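Local coordinates for glycerol uptake operon antiterminator-related protein (PDB 1VKF), which is of unknown detailed function but probably acts as a TIM-barrel antiterminator that responds to glycerol 3-phosphate in controlling glycerol uptake genes, at residues F109-L112 with A116-R119; A138-V143 with K169-I174; G156-E161 with R165-H170. All blocks are in the same frame, centred on the assembly; numbering follows the deposited sequence.

Interaction 1: residues F109-L112 with A116-R119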
ATOM      1  N   PHE A 109      -6.086  -6.520   0.068  1.00 12.64           N
ATOM      2  CA  PHE A 109      -7.310  -7.235  -0.254  1.00 12.30           C
ATOM      3  C   PHE A 109      -6.979  -8.051  -1.525  1.00 11.39           C
ATOM      4  O   PHE A 109      -6.716  -7.489  -2.590  1.00 11.60           O
ATOM      5  CB  PHE A 109      -8.391  -6.178  -0.476  1.00 11.27           C
ATOM      6  CG  PHE A 109      -9.770  -6.696  -0.809  1.00 13.28           C
ATOM      7  CD1 PHE A 109      -9.995  -7.938  -1.357  1.00 27.55           C
ATOM      8  CD2 PHE A 109     -10.862  -5.907  -0.521  1.00 22.34           C
ATOM      9  CE1 PHE A 109     -11.278  -8.370  -1.621  1.00 31.49           C
ATOM     10  CE2 PHE A 109     -12.164  -6.341  -0.777  1.00 31.68           C
ATOM     11  CZ  PHE A 109     -12.360  -7.562  -1.335  1.00 26.39           C
ATOM     12  N   PHE A 110      -6.950  -9.396  -1.405  1.00  8.79           N
ATOM     13  CA  PHE A 110      -6.641 -10.254  -2.521  1.00  9.10           C
ATOM     14  C   PHE A 110      -8.004 -10.645  -3.175  1.00 11.91           C
ATOM     15  O   PHE A 110      -8.743 -11.502  -2.647  1.00  9.80           O
ATOM     16  CB  PHE A 110      -5.938 -11.528  -2.031  1.00  8.04           C
ATOM     17  CG  PHE A 110      -4.565 -11.318  -1.430  1.00 14.70           C
ATOM     18  CD1 PHE A 110      -3.805 -10.180  -1.682  1.00 20.00           C
ATOM     19  CD2 PHE A 110      -4.004 -12.329  -0.638  1.00 20.11           C
ATOM     20  CE1 PHE A 110      -2.527 -10.040  -1.122  1.00 18.93           C
ATOM     21  CE2 PHE A 110      -2.730 -12.171  -0.087  1.00 21.74           C
ATOM     22  CZ  PHE A 110      -2.014 -11.033  -0.325  1.00 22.83           C
ATOM     23  N   ALA A 111      -8.324 -10.018  -4.303  1.00  8.73           N
ATOM     24  CA  ALA A 111      -9.643 -10.149  -4.950  1.00  8.05           C
ATOM     25  C   ALA A 111      -9.597 -11.315  -5.964  1.00  9.49           C
ATOM     26  O   ALA A 111      -9.478 -11.130  -7.191  1.00  8.16           O
ATOM     27  CB  ALA A 111     -10.052  -8.826  -5.573  1.00  7.58           C
ATOM     28  N   LEU A 112      -9.665 -12.534  -5.404  1.00  8.26           N
ATOM     29  CA  LEU A 112      -9.389 -13.745  -6.144  1.00  9.00           C
ATOM     30  C   LEU A 112     -10.646 -14.355  -6.789  1.00  7.72           C
ATOM     31  O   LEU A 112     -10.555 -14.917  -7.860  1.00  7.31           O
ATOM     32  CB  LEU A 112      -8.715 -14.754  -5.210  1.00  8.80           C
ATOM     33  CG  LEU A 112      -7.281 -14.361  -4.778  1.00 11.43           C
ATOM     34  CD1 LEU A 112      -6.826 -15.138  -3.552  1.00 14.62           C
ATOM     35  CD2 LEU A 112      -6.370 -14.566  -5.967  1.00 10.47           C
ATOM     36  N   ALA A 116     -14.170 -14.453  -2.011  1.00 10.90           N
ATOM     37  CA  ALA A 116     -13.075 -13.689  -1.389  1.00 10.97           C
ATOM     38  C   ALA A 116     -13.466 -12.230  -1.320  1.00 10.62           C
ATOM     39  O   ALA A 116     -13.222 -11.572  -0.319  1.00 10.64           O
ATOM     40  CB  ALA A 116     -11.786 -13.854  -2.169  1.00 10.83           C
ATOM     41  N   VAL A 117     -14.115 -11.732  -2.381  1.00  9.96           N
ATOM     42  CA  VAL A 117     -14.559 -10.354  -2.408  1.00 10.35           C
ATOM     43  C   VAL A 117     -15.684 -10.107  -1.386  1.00 11.35           C
ATOM     44  O   VAL A 117     -15.659  -9.105  -0.654  1.00 12.59           O
ATOM     45  CB  VAL A 117     -14.949  -9.927  -3.826  1.00  9.80           C
ATOM     46  CG1 VAL A 117     -15.616  -8.520  -3.858  1.00 10.19           C
ATOM     47  CG2 VAL A 117     -13.716  -9.902  -4.706  1.00 12.01           C
ATOM     48  N   GLU A 118     -16.652 -11.015  -1.327  1.00 11.74           N
ATOM     49  CA  GLU A 118     -17.754 -10.904  -0.342  1.00 13.29           C
ATOM     50  C   GLU A 118     -17.177 -10.824   1.084  1.00 14.52           C
ATOM     51  O   GLU A 118     -17.535  -9.956   1.872  1.00 13.28           O
ATOM     52  CB  GLU A 118     -18.709 -12.089  -0.450  1.00 14.42           C
ATOM     53  CG  GLU A 118     -19.599 -12.067  -1.682  1.00 26.44           C
ATOM     54  CD  GLU A 118     -20.610 -13.214  -1.691  1.00 33.77           C
ATOM     55  OE1 GLU A 118     -20.936 -13.733  -0.585  1.00 32.56           O
ATOM     56  OE2 GLU A 118     -21.066 -13.590  -2.801  1.00 41.36           O
ATOM     57  N   ARG A 119     -16.272 -11.732   1.405  1.00 14.33           N
ATOM     58  CA  ARG A 119     -15.663 -11.758   2.744  1.00 17.85           C
ATOM     59  C   ARG A 119     -14.844 -10.500   3.019  1.00 16.60           C
ATOM     60  O   ARG A 119     -14.853  -9.975   4.106  1.00 18.35           O
ATOM     61  CB  ARG A 119     -14.729 -12.959   2.906  1.00 20.26           C
ATOM     62  CG  ARG A 119     -15.357 -14.306   2.959  1.00 24.49           C
ATOM     63  CD  ARG A 119     -14.377 -15.375   3.443  1.00 31.43           C
ATOM     64  NE  ARG A 119     -13.215 -15.530   2.551  1.00 30.50           N
ATOM     65  CZ  ARG A 119     -13.168 -16.340   1.480  1.00 33.79           C
ATOM     66  NH1 ARG A 119     -14.212 -17.086   1.133  1.00 40.10           N
ATOM     67  NH2 ARG A 119     -12.058 -16.400   0.747  1.00 30.58           N
TER
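F109 and A111 press two bumps against V117 where, in a beta-alpha-beta unit of the TIM barrel, strand 105-110 turns into helix 114-127. The phenyl ring of F109 reaches out from the strand and brings its far corner to the helix backbone, CZ lying 3.7 Å from V117 O, while V117 CA sits at the ring edge, in its plane. With CG anti to the backbone N (chi1 -179°), the ring is thrown clear of its own strand toward the helix. V117 answers with CG2, which faces the groove between ring edge and A111 methyl, touching both from one side: F109 CE1 is 4.2 Å from it and A111 CB 3.9 Å. A branched valine suits the place because one methyl serves both neighbours, and an alanine opposite lets the backbones come close. V143 of the next helix packs on all three. A111 is also the centre of an inverse gamma turn, closed by a weak bond from L112 N to F110 O. The single methyl of A116 fits the shallow hollow of that turn without crowding. D113 OD1 accepts from A116 N, and A116 CB rests 3.9 Å from F110 O and 4.1 Å from L112 N.

Interaction 2: residues A138-V143 with K169-I174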
ATOM      1  N   ALA A 138      -6.296  -5.417 -12.157  1.00  8.88           N
ATOM      2  CA  ALA A 138      -7.315  -5.576 -13.191  1.00  8.97           C
ATOM      3  C   ALA A 138      -8.711  -5.670 -12.581  1.00  9.84           C
ATOM      4  O   ALA A 138      -9.690  -5.308 -13.224  1.00 10.56           O
ATOM      5  CB  ALA A 138      -7.006  -6.772 -14.078  1.00 12.45           C
ATOM      6  N   VAL A 139      -8.822  -6.259 -11.393  1.00  7.38           N
ATOM      7  CA  VAL A 139     -10.125  -6.413 -10.722  1.00  8.00           C
ATOM      8  C   VAL A 139     -10.402  -5.362  -9.676  1.00  7.69           C
ATOM      9  O   VAL A 139     -11.474  -5.357  -9.083  1.00  8.56           O
ATOM     10  CB  VAL A 139     -10.316  -7.843 -10.151  1.00  7.10           C
ATOM     11  CG1 VAL A 139     -10.153  -8.884 -11.306  1.00 10.24           C
ATOM     12  CG2 VAL A 139      -9.305  -8.121  -9.049  1.00 10.12           C
ATOM     13  N   ALA A 140      -9.478  -4.403  -9.472  1.00  9.25           N
ATOM     14  CA  ALA A 140      -9.733  -3.313  -8.521  1.00  8.23           C
ATOM     15  C   ALA A 140     -10.988  -2.483  -8.837  1.00 10.45           C
ATOM     16  O   ALA A 140     -11.731  -2.166  -7.933  1.00 11.90           O
ATOM     17  CB  ALA A 140      -8.519  -2.415  -8.333  1.00  8.90           C
ATOM     18  N   PRO A 141     -11.238  -2.126 -10.096  1.00 11.67           N
ATOM     19  CA  PRO A 141     -12.453  -1.366 -10.432  1.00 13.91           C
ATOM     20  C   PRO A 141     -13.740  -2.063 -10.027  1.00 12.28           C
ATOM     21  O   PRO A 141     -14.627  -1.411  -9.464  1.00 14.20           O
ATOM     22  CB  PRO A 141     -12.351  -1.212 -11.938  1.00 13.46           C
ATOM     23  CG  PRO A 141     -10.848  -1.190 -12.182  1.00 14.44           C
ATOM     24  CD  PRO A 141     -10.344  -2.273 -11.257  1.00 13.01           C
ATOM     25  N   LYS A 142     -13.797  -3.372 -10.245  1.00 14.53           N
ATOM     26  CA  LYS A 142     -14.951  -4.187  -9.878  1.00 17.89           C
ATOM     27  C   LYS A 142     -15.197  -4.111  -8.410  1.00 14.84           C
ATOM     28  O   LYS A 142     -16.348  -4.019  -7.977  1.00 15.98           O
ATOM     29  CB  LYS A 142     -14.692  -5.671 -10.156  1.00 19.21           C
ATOM     30  CG  LYS A 142     -14.660  -6.067 -11.521  1.00 25.74           C
ATOM     31  CD  LYS A 142     -15.078  -7.547 -11.623  1.00 29.68           C
ATOM     32  CE  LYS A 142     -15.802  -7.779 -12.919  1.00 25.88           C
ATOM     33  NZ  LYS A 142     -15.526  -9.117 -13.425  1.00 32.29           N
ATOM     34  N   VAL A 143     -14.127  -4.244  -7.634  1.00 13.90           N
ATOM     35  CA  VAL A 143     -14.224  -4.200  -6.187  1.00 13.88           C
ATOM     36  C   VAL A 143     -14.603  -2.791  -5.728  1.00 12.38           C
ATOM     37  O   VAL A 143     -15.477  -2.635  -4.864  1.00 13.14           O
ATOM     38  CB  VAL A 143     -12.919  -4.680  -5.529  1.00 14.37           C
ATOM     39  CG1 VAL A 143     -12.958  -4.489  -4.059  1.00 16.47           C
ATOM     40  CG2 VAL A 143     -12.689  -6.150  -5.891  1.00 14.63           C
ATOM     41  N   LYS A 169      -9.629   5.361 -14.021  1.00 11.14           N
ATOM     42  CA  LYS A 169     -10.969   5.942 -14.182  1.00 13.59           C
ATOM     43  C   LYS A 169     -11.876   5.529 -13.066  1.00 14.33           C
ATOM     44  O   LYS A 169     -12.857   6.188 -12.836  1.00 16.15           O
ATOM     45  CB  LYS A 169     -11.566   5.546 -15.521  1.00 13.40           C
ATOM     46  CG  LYS A 169     -10.798   6.168 -16.663  1.00 24.22           C
ATOM     47  CD  LYS A 169     -11.428   5.831 -17.987  1.00 27.75           C
ATOM     48  CE  LYS A 169     -10.824   6.653 -19.088  1.00 30.33           C
ATOM     49  NZ  LYS A 169     -11.715   6.640 -20.272  1.00 32.34           N
ATOM     50  N   HIS A 170     -11.535   4.433 -12.364  1.00 12.72           N
ATOM     51  CA  HIS A 170     -12.437   3.806 -11.379  1.00 13.41           C
ATOM     52  C   HIS A 170     -11.924   3.722  -9.951  1.00 13.83           C
ATOM     53  O   HIS A 170     -12.722   3.459  -9.036  1.00 15.12           O
ATOM     54  CB  HIS A 170     -12.768   2.383 -11.814  1.00 12.90           C
ATOM     55  CG  HIS A 170     -13.166   2.275 -13.242  1.00 20.88           C
ATOM     56  ND1 HIS A 170     -14.335   2.827 -13.730  1.00 26.15           N
ATOM     57  CD2 HIS A 170     -12.534   1.725 -14.305  1.00 21.42           C
ATOM     58  CE1 HIS A 170     -14.410   2.611 -15.033  1.00 21.06           C
ATOM     59  NE2 HIS A 170     -13.330   1.948 -15.409  1.00 24.37           N
ATOM     60  N   VAL A 171     -10.605   3.868  -9.780  1.00 11.63           N
ATOM     61  CA  VAL A 171      -9.973   3.755  -8.470  1.00 12.92           C
ATOM     62  C   VAL A 171      -9.064   4.984  -8.294  1.00 14.41           C
ATOM     63  O   VAL A 171      -8.728   5.646  -9.264  1.00 14.47           O
ATOM     64  CB  VAL A 171      -9.188   2.421  -8.299  1.00 11.58           C
ATOM     65  CG1 VAL A 171     -10.057   1.200  -8.657  1.00 16.15           C
ATOM     66  CG2 VAL A 171      -7.919   2.402  -9.115  1.00 11.32           C
ATOM     67  N   SER A 172      -8.664   5.267  -7.068  1.00 13.87           N
ATOM     68  CA  SER A 172      -7.929   6.491  -6.786  1.00 14.43           C
ATOM     69  C   SER A 172      -6.516   6.445  -7.298  1.00 12.64           C
ATOM     70  O   SER A 172      -6.029   7.438  -7.827  1.00 12.00           O
ATOM     71  CB  SER A 172      -7.887   6.758  -5.295  1.00 18.17           C
ATOM     72  OG  SER A 172      -9.185   7.066  -4.855  1.00 20.03           O
ATOM     73  N   ALA A 173      -5.870   5.301  -7.115  1.00  8.74           N
ATOM     74  CA  ALA A 173      -4.433   5.196  -7.384  1.00  9.73           C
ATOM     75  C   ALA A 173      -4.003   3.800  -7.771  1.00 10.59           C
ATOM     76  O   ALA A 173      -4.718   2.848  -7.586  1.00 11.25           O
ATOM     77  CB  ALA A 173      -3.692   5.637  -6.141  1.00  9.59           C
ATOM     78  N   ILE A 174      -2.797   3.685  -8.305  1.00  8.59           N
ATOM     79  CA  ILE A 174      -2.146   2.416  -8.563  1.00  9.15           C
ATOM     80  C   ILE A 174      -0.735   2.417  -7.985  1.00 10.40           C
ATOM     81  O   ILE A 174       0.018   3.339  -8.236  1.00  9.20           O
ATOM     82  CB  ILE A 174      -1.973   2.198 -10.100  1.00  8.65           C
ATOM     83  CG1 ILE A 174      -3.322   2.111 -10.809  1.00 10.06           C
ATOM     84  CG2 ILE A 174      -1.125   0.981 -10.360  1.00 12.17           C
ATOM     85  CD1 ILE A 174      -3.223   2.187 -12.331  1.00  9.90           C
TER
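The imidazole of H170 and the pyrrolidine of P141 meet where the start of helix 140-144 faces the loop leading into strand 173-176, on the outer layer of the TIM barrel. The two side chains cross at about a right angle: P141 CB lies 3.6 Å from H170 CB, and the proline's CB and CG both approach the ring carbon CD2. One face of the imidazole is covered from within its own segment by K169 CB, 4.0 Å above the ring centre. At the polar end, H170 NE2 donates to E166 OE2, reaching the carboxylate oxygen from above its plane, and this bond helps to fix the rotation of the ring. First-turn nitrogens find no carbonyl partner earlier in the helix, so a proline, which has no N-H, costs no bond there, and the CB and CG methylenes of its puckered ring offer the histidine an apolar surface. Deeper in, V171 supplies the buried half of the contact. Its CG1 stands anti to the carbonyl carbon (chi1 -52°) and is thereby directed at the A140-P141 peptide. Both A140 and V171 also pack on V152 of strand 151-155, which lies beneath them, and the small alanine lets the helix settle close to that strand. V171 CG1 touches A140 CB at 3.9 Å and reaches P141 N at 3.8 Å.

Interaction 3: residues G156-E161 with R165-H170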
ATOM      1  N   GLY A 156      -0.673  -4.698  -8.703  1.00  8.01           N
ATOM      2  CA  GLY A 156      -0.372  -6.038  -9.178  1.00  9.96           C
ATOM      3  C   GLY A 156      -0.701  -6.308 -10.618  1.00  8.91           C
ATOM      4  O   GLY A 156      -1.834  -6.159 -11.050  1.00  7.24           O
ATOM      5  N   LEU A 157       0.317  -6.672 -11.395  1.00  6.62           N
ATOM      6  CA  LEU A 157       0.189  -7.067 -12.794  1.00 10.07           C
ATOM      7  C   LEU A 157      -0.403  -5.964 -13.706  1.00 10.57           C
ATOM      8  O   LEU A 157      -1.031  -6.263 -14.711  1.00 10.62           O
ATOM      9  CB  LEU A 157      -0.592  -8.371 -12.940  1.00  9.24           C
ATOM     10  CG  LEU A 157      -0.057  -9.568 -12.154  1.00 11.01           C
ATOM     11  CD1 LEU A 157      -0.948 -10.833 -12.297  1.00 12.64           C
ATOM     12  CD2 LEU A 157       1.358  -9.907 -12.614  1.00 10.85           C
ATOM     13  N   VAL A 158      -0.248  -4.710 -13.311  1.00 10.45           N
ATOM     14  CA  VAL A 158      -0.592  -3.612 -14.199  1.00 11.36           C
ATOM     15  C   VAL A 158       0.589  -3.418 -15.168  1.00 10.94           C
ATOM     16  O   VAL A 158       1.615  -2.861 -14.796  1.00 12.87           O
ATOM     17  CB  VAL A 158      -0.925  -2.349 -13.423  1.00 12.64           C
ATOM     18  CG1 VAL A 158      -1.244  -1.187 -14.392  1.00 11.43           C
ATOM     19  CG2 VAL A 158      -2.103  -2.623 -12.484  1.00 10.84           C
ATOM     20  N   GLU A 159       0.433  -3.919 -16.387  1.00 10.70           N
ATOM     21  CA  GLU A 159       1.550  -4.160 -17.302  1.00  9.55           C
ATOM     22  C   GLU A 159       1.685  -3.197 -18.491  1.00 13.61           C
ATOM     23  O   GLU A 159       2.662  -3.282 -19.238  1.00 15.19           O
ATOM     24  CB  GLU A 159       1.486  -5.587 -17.841  1.00 12.51           C
ATOM     25  CG  GLU A 159       1.762  -6.601 -16.739  1.00 11.72           C
ATOM     26  CD  GLU A 159       1.983  -8.019 -17.249  1.00 20.83           C
ATOM     27  OE1 GLU A 159       1.519  -8.350 -18.359  1.00 25.18           O
ATOM     28  OE2 GLU A 159       2.581  -8.803 -16.491  1.00 25.79           O
ATOM     29  N   THR A 160       0.725  -2.297 -18.678  1.00 11.53           N
ATOM     30  CA  THR A 160       0.819  -1.325 -19.764  1.00 11.17           C
ATOM     31  C   THR A 160       0.229  -0.008 -19.320  1.00 11.99           C
ATOM     32  O   THR A 160      -0.575   0.043 -18.393  1.00  8.70           O
ATOM     33  CB  THR A 160       0.030  -1.791 -21.015  1.00 11.55           C
ATOM     34  OG1 THR A 160      -1.361  -1.855 -20.706  1.00 11.07           O
ATOM     35  CG2 THR A 160       0.374  -3.190 -21.440  1.00 14.28           C
ATOM     36  N   GLU A 161       0.558   1.045 -20.051  1.00 11.56           N
ATOM     37  CA  GLU A 161      -0.064   2.332 -19.825  1.00 10.20           C
ATOM     38  C   GLU A 161      -1.583   2.289 -20.025  1.00  7.11           C
ATOM     39  O   GLU A 161      -2.350   2.958 -19.321  1.00 10.43           O
ATOM     40  CB  GLU A 161       0.558   3.380 -20.744  1.00 13.10           C
ATOM     41  CG  GLU A 161      -0.105   4.729 -20.655  1.00 24.42           C
ATOM     42  CD  GLU A 161       0.727   5.806 -21.360  1.00 37.99           C
ATOM     43  OE1 GLU A 161       1.960   5.896 -21.105  1.00 45.25           O
ATOM     44  OE2 GLU A 161       0.135   6.544 -22.158  1.00 32.05           O
ATOM     45  N   ARG A 165      -4.314   3.525 -17.317  1.00 11.80           N
ATOM     46  CA  ARG A 165      -5.240   4.630 -17.600  1.00 11.85           C
ATOM     47  C   ARG A 165      -6.671   4.234 -17.346  1.00 10.91           C
ATOM     48  O   ARG A 165      -7.485   4.980 -16.745  1.00 13.28           O
ATOM     49  CB  ARG A 165      -5.053   5.161 -19.035  1.00 12.28           C
ATOM     50  CG  ARG A 165      -3.760   5.913 -19.281  1.00 21.45           C
ATOM     51  CD  ARG A 165      -3.704   6.719 -20.621  1.00 30.45           C
ATOM     52  NE  ARG A 165      -2.411   7.401 -20.794  1.00 35.30           N
ATOM     53  CZ  ARG A 165      -2.035   8.493 -20.126  1.00 35.12           C
ATOM     54  NH1 ARG A 165      -2.848   9.075 -19.245  1.00 32.27           N
ATOM     55  NH2 ARG A 165      -0.836   9.020 -20.339  1.00 41.62           N
ATOM     56  N   GLU A 166      -6.994   3.024 -17.764  1.00 10.22           N
ATOM     57  CA  GLU A 166      -8.341   2.525 -17.629  1.00 12.89           C
ATOM     58  C   GLU A 166      -8.656   2.278 -16.139  1.00 12.12           C
ATOM     59  O   GLU A 166      -9.684   2.701 -15.645  1.00 11.40           O
ATOM     60  CB  GLU A 166      -8.547   1.244 -18.442  1.00 15.32           C
ATOM     61  CG  GLU A 166      -9.977   0.716 -18.374  1.00 18.36           C
ATOM     62  CD  GLU A 166     -11.025   1.737 -18.846  1.00 26.30           C
ATOM     63  OE1 GLU A 166     -10.723   2.575 -19.723  1.00 23.83           O
ATOM     64  OE2 GLU A 166     -12.158   1.725 -18.309  1.00 26.95           O
ATOM     65  N   ILE A 167      -7.741   1.653 -15.410  1.00 10.34           N
ATOM     66  CA  ILE A 167      -7.967   1.375 -13.978  1.00  8.89           C
ATOM     67  C   ILE A 167      -8.183   2.684 -13.202  1.00  7.94           C
ATOM     68  O   ILE A 167      -9.059   2.774 -12.325  1.00 10.71           O
ATOM     69  CB  ILE A 167      -6.770   0.552 -13.405  1.00  8.85           C
ATOM     70  CG1 ILE A 167      -6.862  -0.870 -13.881  1.00 10.98           C
ATOM     71  CG2 ILE A 167      -6.744   0.649 -11.879  1.00 10.81           C
ATOM     72  CD1 ILE A 167      -5.604  -1.617 -13.646  1.00 10.68           C
ATOM     73  N   LEU A 168      -7.406   3.720 -13.541  1.00  9.76           N
ATOM     74  CA  LEU A 168      -7.480   5.031 -12.871  1.00 11.25           C
ATOM     75  C   LEU A 168      -8.783   5.819 -13.097  1.00 11.84           C
ATOM     76  O   LEU A 168      -9.046   6.796 -12.390  1.00 14.03           O
ATOM     77  CB  LEU A 168      -6.259   5.872 -13.226  1.00 13.25           C
ATOM     78  CG  LEU A 168      -5.002   5.412 -12.519  1.00 11.11           C
ATOM     79  CD1 LEU A 168      -3.727   6.070 -13.144  1.00 15.89           C
ATOM     80  CD2 LEU A 168      -5.047   5.643 -10.999  1.00 14.26           C
ATOM     81  N   LYS A 169      -9.629   5.361 -14.021  1.00 11.14           N
ATOM     82  CA  LYS A 169     -10.969   5.942 -14.182  1.00 13.59           C
ATOM     83  C   LYS A 169     -11.876   5.529 -13.066  1.00 14.33           C
ATOM     84  O   LYS A 169     -12.857   6.188 -12.836  1.00 16.15           O
ATOM     85  CB  LYS A 169     -11.566   5.546 -15.521  1.00 13.40           C
ATOM     86  CG  LYS A 169     -10.798   6.168 -16.663  1.00 24.22           C
ATOM     87  CD  LYS A 169     -11.428   5.831 -17.987  1.00 27.75           C
ATOM     88  CE  LYS A 169     -10.824   6.653 -19.088  1.00 30.33           C
ATOM     89  NZ  LYS A 169     -11.715   6.640 -20.272  1.00 32.34           N
ATOM     90  N   HIS A 170     -11.535   4.433 -12.364  1.00 12.72           N
ATOM     91  CA  HIS A 170     -12.437   3.806 -11.379  1.00 13.41           C
ATOM     92  C   HIS A 170     -11.924   3.722  -9.951  1.00 13.83           C
ATOM     93  O   HIS A 170     -12.722   3.459  -9.036  1.00 15.12           O
ATOM     94  CB  HIS A 170     -12.768   2.383 -11.814  1.00 12.90           C
ATOM     95  CG  HIS A 170     -13.166   2.275 -13.242  1.00 20.88           C
ATOM     96  ND1 HIS A 170     -14.335   2.827 -13.730  1.00 26.15           N
ATOM     97  CD2 HIS A 170     -12.534   1.725 -14.305  1.00 21.42           C
ATOM     98  CE1 HIS A 170     -14.410   2.611 -15.033  1.00 21.06           C
ATOM     99  NE2 HIS A 170     -13.330   1.948 -15.409  1.00 24.37           N
TER
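E161 sends CG anti to its own backbone N (chi1 175°), while R165, one turn on, holds CG anti to its carbonyl carbon (chi1 -70°); both chains then run extended, side by side and pointing the same way. This is an i to i+4 salt bridge on helix 161-167 of the TIM barrel, backed by the helical bond from R165 N to E161 O at 2.9 Å. The carboxylate and guanidinium planes stand 85° apart, so the groups do not face each other flat. Instead a single oxygen, E161 OE2, lies at the guanidinium edge, close to its plane, and takes NE at 3.0 Å and, weakly, NH2 at 3.2 Å. A glutamate in the first turn also suits the partial positive charge expected there, and T160 just before it caps the helix through E163 N. An alanine here would take away the carboxylate, and the guanidinium of R165, without its charged mate, would probably be freer to swing. M184 packs against both charged chains. Further in, an apolar touch ties the loop after strand 151-155 to the helix: a branched valine and a longer isoleucine meet tip to tip, V158 CG2 lying 3.8 Å from I167 CD1.

In the fold
The three contacts follow one another around one flank of the barrel. Interactions 1 and 2, with centres 14 Å apart, join directly through the region of helix 140-144: V139 CG2 lies 3.5 Å from A111 O, and V143 CG2 3.8 Å from A111 CB. Interactions 2 and 3 are closer, their centres 8 Å apart; they share K169 and H170, and I174 CD1 of the following strand packs 3.7 Å from L168 CG. Interactions 1 and 3 do not touch, their nearest atoms being about 9 Å apart. In the loop of interaction 3, L157 N binds O4 of a citrate, probably from the crystallisation liquor, beyond the C-terminal end of strand 151-155, where TIM barrels commonly place their ligand sites.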